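Local coordinates for glycoside hydrolase family protein (Novosphingobium sp. PP1Y, PDB 6Q2F) that probably hydrolyses terminal alpha-L-rhamnose from glycosides, as an alpha-L-rhamnosidase whose structure also holds a bound sodium ion, at residues Pro96-Asp100 with Pro684-Lys688; Leu103-Thr107 with Tyr479-Tyr483. One frame throughout, in Å; residues are numbered along the deposited sequence.

Contact 1: residues Pro96-Asp100 with Pro684-Lys688; sequences PQIVD and PVDDK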
# COMPACT_ATOMS: atom_id res chain seq x y z
N PRO A 96 8.74 26.01 9.32
CA PRO A 96 8.99 27.43 9.60
C PRO A 96 7.91 28.29 8.98
O PRO A 96 7.34 27.98 7.93
CB PRO A 96 10.36 27.69 8.96
CG PRO A 96 11.00 26.31 8.87
CD PRO A 96 9.87 25.38 8.61
N GLN A 97 7.59 29.37 9.67
CA GLN A 97 6.58 30.31 9.20
C GLN A 97 7.23 31.24 8.18
O GLN A 97 8.15 31.99 8.51
CB GLN A 97 6.00 31.11 10.36
CG GLN A 97 4.81 31.96 9.96
CD GLN A 97 4.33 32.85 11.08
OE1 GLN A 97 4.37 32.47 12.25
NE2 GLN A 97 3.89 34.06 10.73
N ILE A 98 6.78 31.15 6.94
CA ILE A 98 7.24 32.03 5.87
C ILE A 98 6.12 32.90 5.35
O ILE A 98 6.32 33.66 4.41
CB ILE A 98 7.88 31.23 4.73
CG1 ILE A 98 6.83 30.35 4.06
CG2 ILE A 98 8.96 30.34 5.30
CD1 ILE A 98 7.26 29.85 2.68
N VAL A 99 4.94 32.80 5.94
CA VAL A 99 3.87 33.72 5.66
C VAL A 99 3.77 34.72 6.81
O VAL A 99 4.24 34.49 7.93
CB VAL A 99 2.53 32.99 5.47
CG1 VAL A 99 2.63 32.04 4.30
CG2 VAL A 99 2.15 32.26 6.76
N ASP A 100 3.12 35.84 6.52
CA ASP A 100 2.89 36.87 7.51
C ASP A 100 2.12 36.32 8.72
O ASP A 100 2.42 36.68 9.87
CB ASP A 100 2.14 38.02 6.85
CG ASP A 100 1.89 39.15 7.78
OD1 ASP A 100 0.86 39.10 8.48
OD2 ASP A 100 2.72 40.08 7.82
N PRO A 684 3.00 29.28 -0.67
CA PRO A 684 2.23 30.47 -0.23
C PRO A 684 2.85 31.80 -0.61
O PRO A 684 2.12 32.78 -0.72
CB PRO A 684 2.20 30.31 1.29
CG PRO A 684 3.54 29.70 1.56
CD PRO A 684 3.67 28.63 0.46
N VAL A 685 4.17 31.86 -0.81
CA VAL A 685 4.87 33.09 -1.15
C VAL A 685 5.92 32.76 -2.21
O VAL A 685 6.45 31.65 -2.25
CB VAL A 685 5.53 33.76 0.09
CG1 VAL A 685 4.48 34.11 1.14
CG2 VAL A 685 6.55 32.84 0.71
N ASP A 686 6.21 33.73 -3.08
CA ASP A 686 7.09 33.44 -4.21
C ASP A 686 8.58 33.56 -3.88
O ASP A 686 9.38 32.90 -4.55
CB ASP A 686 6.75 34.36 -5.39
CG ASP A 686 5.30 34.21 -5.87
OD1 ASP A 686 4.66 33.20 -5.52
OD2 ASP A 686 4.81 35.09 -6.61
N ASP A 687 8.95 34.34 -2.86
CA ASP A 687 10.35 34.75 -2.68
C ASP A 687 11.26 33.60 -2.26
O ASP A 687 12.42 33.56 -2.66
CB ASP A 687 10.45 35.89 -1.66
CG ASP A 687 9.66 35.62 -0.37
OD1 ASP A 687 9.32 34.45 -0.09
OD2 ASP A 687 9.38 36.58 0.38
N LYS A 688 10.75 32.67 -1.45
CA LYS A 688 11.59 31.61 -0.92
C LYS A 688 11.65 30.46 -1.92
O LYS A 688 10.66 29.76 -2.15
CB LYS A 688 11.07 31.16 0.45
CG LYS A 688 11.56 32.13 1.56
CD LYS A 688 11.01 31.78 2.92
CE LYS A 688 11.60 32.73 3.99
NZ LYS A 688 11.17 34.14 3.79
O HOH W 1 8.80 34.60 2.98
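Ile-98 reaches across to Pro-684, Val-685 and Lys-688, and Val-99 next to it rests on Pro-684. The segments are two loops of the (beta/alpha)8 barrel. They follow strands 85-91 and 674-677, so they lie at the C-terminal end of the barrel, the end that carries the active site in enzymes of this fold. Ile-98 is the main bump. With chi1 at 65°, its CG1 sits between the backbone N and the carbonyl carbon, and the CD1 methyl points into the hollow between Pro-684 and Val-685. There Ile-98 CD1 lies 3.7 Å from Val-685 CG2 and 3.9 Å from Pro-684 CG. The other branch, CG2, meets the stem of Lys-688. The two side chains slide past each other in opposite directions, and the fit is tight, with Ile-98 CG2 3.5 Å from Lys-688 CD. Ile-98 is thus wedged between the proline ring and the lysine chain. Val-99 makes a second, smaller bump on Pro-684. The two side chains cross at about a right angle, and Val-99 CG1 comes within 3.5 Å of Pro-684 CB. Trp-1115 also touches Ile-98 and takes a cation-pi contact from Lys-688. Asn-65 holds the backbone N of Ile-98 and the carbonyl of Pro-96. Asp-686 fixes the far side of its loop through salt bridges to Lys-73 and Arg-703. Polar contact between the two segments runs through a water, which lies 3.0 Å from Ile-98 O and 3.1 Å from Asp-687 OD1. Within 96-100, the extended Gln-97 side chain runs alongside its own loop. Its NE2 donates in the amide plane to Val-99 O, 2.9 Å away and nearly straight at 164°.

Contact 2: residues Leu103-Thr107 with Tyr479-Tyr483; sequences LVYMT and YIGMY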
# COMPACT_ATOMS: atom_id res chain seq x y z
N LEU A 103 -2.46 30.31 8.78
CA LEU A 103 -3.89 30.09 8.71
C LEU A 103 -4.21 28.81 9.48
O LEU A 103 -3.72 27.74 9.12
CB LEU A 103 -4.35 29.99 7.26
CG LEU A 103 -4.18 31.27 6.42
CD1 LEU A 103 -4.51 31.06 4.96
CD2 LEU A 103 -4.96 32.43 6.99
N VAL A 104 -5.01 28.93 10.53
CA VAL A 104 -5.31 27.80 11.40
C VAL A 104 -6.54 27.06 10.87
O VAL A 104 -7.58 27.66 10.60
CB VAL A 104 -5.52 28.26 12.85
CG1 VAL A 104 -5.96 27.10 13.75
CG2 VAL A 104 -4.21 28.87 13.37
N TYR A 105 -6.41 25.74 10.76
CA TYR A 105 -7.44 24.85 10.22
C TYR A 105 -8.84 25.19 10.72
O TYR A 105 -9.08 25.22 11.93
CB TYR A 105 -7.08 23.42 10.59
CG TYR A 105 -8.05 22.38 10.07
CD1 TYR A 105 -8.03 22.00 8.74
CD2 TYR A 105 -8.96 21.76 10.91
CE1 TYR A 105 -8.90 21.02 8.25
CE2 TYR A 105 -9.83 20.76 10.42
CZ TYR A 105 -9.79 20.43 9.10
OH TYR A 105 -10.64 19.48 8.61
N MSE A 106 -9.75 25.44 9.78
CA MSE A 106 -11.17 25.72 10.00
C MSE A 106 -11.51 27.06 10.66
O MSE A 106 -12.66 27.26 11.00
CB MSE A 106 -11.85 24.60 10.81
CG MSE A 106 -12.12 23.31 9.98
SE MSE A 106 -13.38 23.55 8.49
CE MSE A 106 -12.82 22.04 7.34
N THR A 107 -10.53 27.95 10.86
CA THR A 107 -10.86 29.32 11.22
C THR A 107 -11.38 30.07 9.99
O THR A 107 -11.16 29.64 8.86
CB THR A 107 -9.65 30.06 11.78
OG1 THR A 107 -8.62 30.07 10.79
CG2 THR A 107 -9.15 29.40 13.07
N TYR A 479 -18.14 15.44 9.07
CA TYR A 479 -16.92 15.94 8.45
C TYR A 479 -17.24 16.63 7.14
O TYR A 479 -16.76 17.74 6.87
CB TYR A 479 -15.95 14.79 8.23
CG TYR A 479 -14.66 15.18 7.55
CD1 TYR A 479 -13.73 15.98 8.20
CD2 TYR A 479 -14.36 14.72 6.28
CE1 TYR A 479 -12.52 16.31 7.59
CE2 TYR A 479 -13.16 15.05 5.65
CZ TYR A 479 -12.24 15.85 6.31
OH TYR A 479 -11.06 16.18 5.70
N ILE A 480 -18.06 15.99 6.31
CA ILE A 480 -18.47 16.58 5.04
C ILE A 480 -19.22 17.89 5.28
O ILE A 480 -19.03 18.87 4.56
CB ILE A 480 -19.28 15.56 4.23
CG1 ILE A 480 -18.33 14.45 3.75
CG2 ILE A 480 -20.00 16.24 3.05
CD1 ILE A 480 -19.02 13.31 3.02
N GLY A 481 -20.06 17.93 6.33
CA GLY A 481 -20.71 19.18 6.71
C GLY A 481 -19.74 20.32 6.97
O GLY A 481 -20.01 21.46 6.61
N MSE A 482 -18.61 20.03 7.61
CA MSE A 482 -17.62 21.06 7.84
C MSE A 482 -17.09 21.64 6.53
O MSE A 482 -16.90 22.85 6.43
CB MSE A 482 -16.45 20.51 8.66
CG MSE A 482 -16.80 20.22 10.13
SE MSE A 482 -15.54 18.99 10.95
CE MSE A 482 -13.88 19.65 10.12
N TYR A 483 -16.89 20.78 5.52
CA TYR A 483 -16.36 21.27 4.25
C TYR A 483 -17.42 21.96 3.41
O TYR A 483 -17.10 22.90 2.67
CB TYR A 483 -15.69 20.14 3.47
CG TYR A 483 -14.26 20.01 3.91
CD1 TYR A 483 -13.26 20.76 3.31
CD2 TYR A 483 -13.92 19.22 5.00
CE1 TYR A 483 -11.95 20.68 3.74
CE2 TYR A 483 -12.61 19.14 5.44
CZ TYR A 483 -11.63 19.89 4.80
OH TYR A 483 -10.33 19.82 5.23
O HOH W 2 -9.23 18.06 6.49
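Met-106, a selenomethionine, lays its CE methyl over one face of the Tyr-483 ring. This CH-pi contact puts Met-106 CE 3.6 Å from the Tyr-483 ring centroid, 19° off the ring normal. SE stands farther out above the same ring, a Met-aromatic contact. The methyls of Met-106 and Met-482 also touch, with CE to CE 3.8 Å. Met-482 CE lies 3.6 Å from Tyr-105 OH. Tyr-105 has CG anti to its backbone N (chi1 -179°), which sends the hydroxyl toward helix 469-487. One water sits 2.9 Å from Tyr-105 OH and donates to Tyr-479 OH at 2.7 Å; it is also close to Tyr-483 OH, at a doubtfully short distance. Tyr-479 OH is bonded as well to Ala-131 O. Behind this shell, a type II turn from Val-104 to Thr-107 presents Tyr-105 and Met-106, and Thr-107 occupies the N-cap position of helix 108-124. From that helix, Trp-110 meets Tyr-105, and Phe-114 meets Tyr-483, edge to face. A leucine in place of Tyr-483 would probably leave the Met-106 methyl without the ring face it packs on. The methyl-on-ring packing is apolar, so the water that joins Tyr-105 OH and Tyr-479 OH gives these hydroxyls of buried tyrosines a polar partner.

From the N terminus, the chain passes through strand 85-91 and enters the long loop before helix 108-124. That loop carries 96-100 and then 103-107, so one connection supplies the first half of both contacts. Contact 2 closes first, when residues 479-483 of helix 469-487 arrive, after 371 intervening residues and ahead of strand 497-502. Contact 1 closes last, with 583 residues between its segments, in the loop after strand 674-677. Contact 2 is therefore nested inside the loop of contact 1, and the two do not cross. Their centres lie about 22 Å apart. Together they tie the loop after the second barrel strand to the loop after the eighth and to helix 469-487.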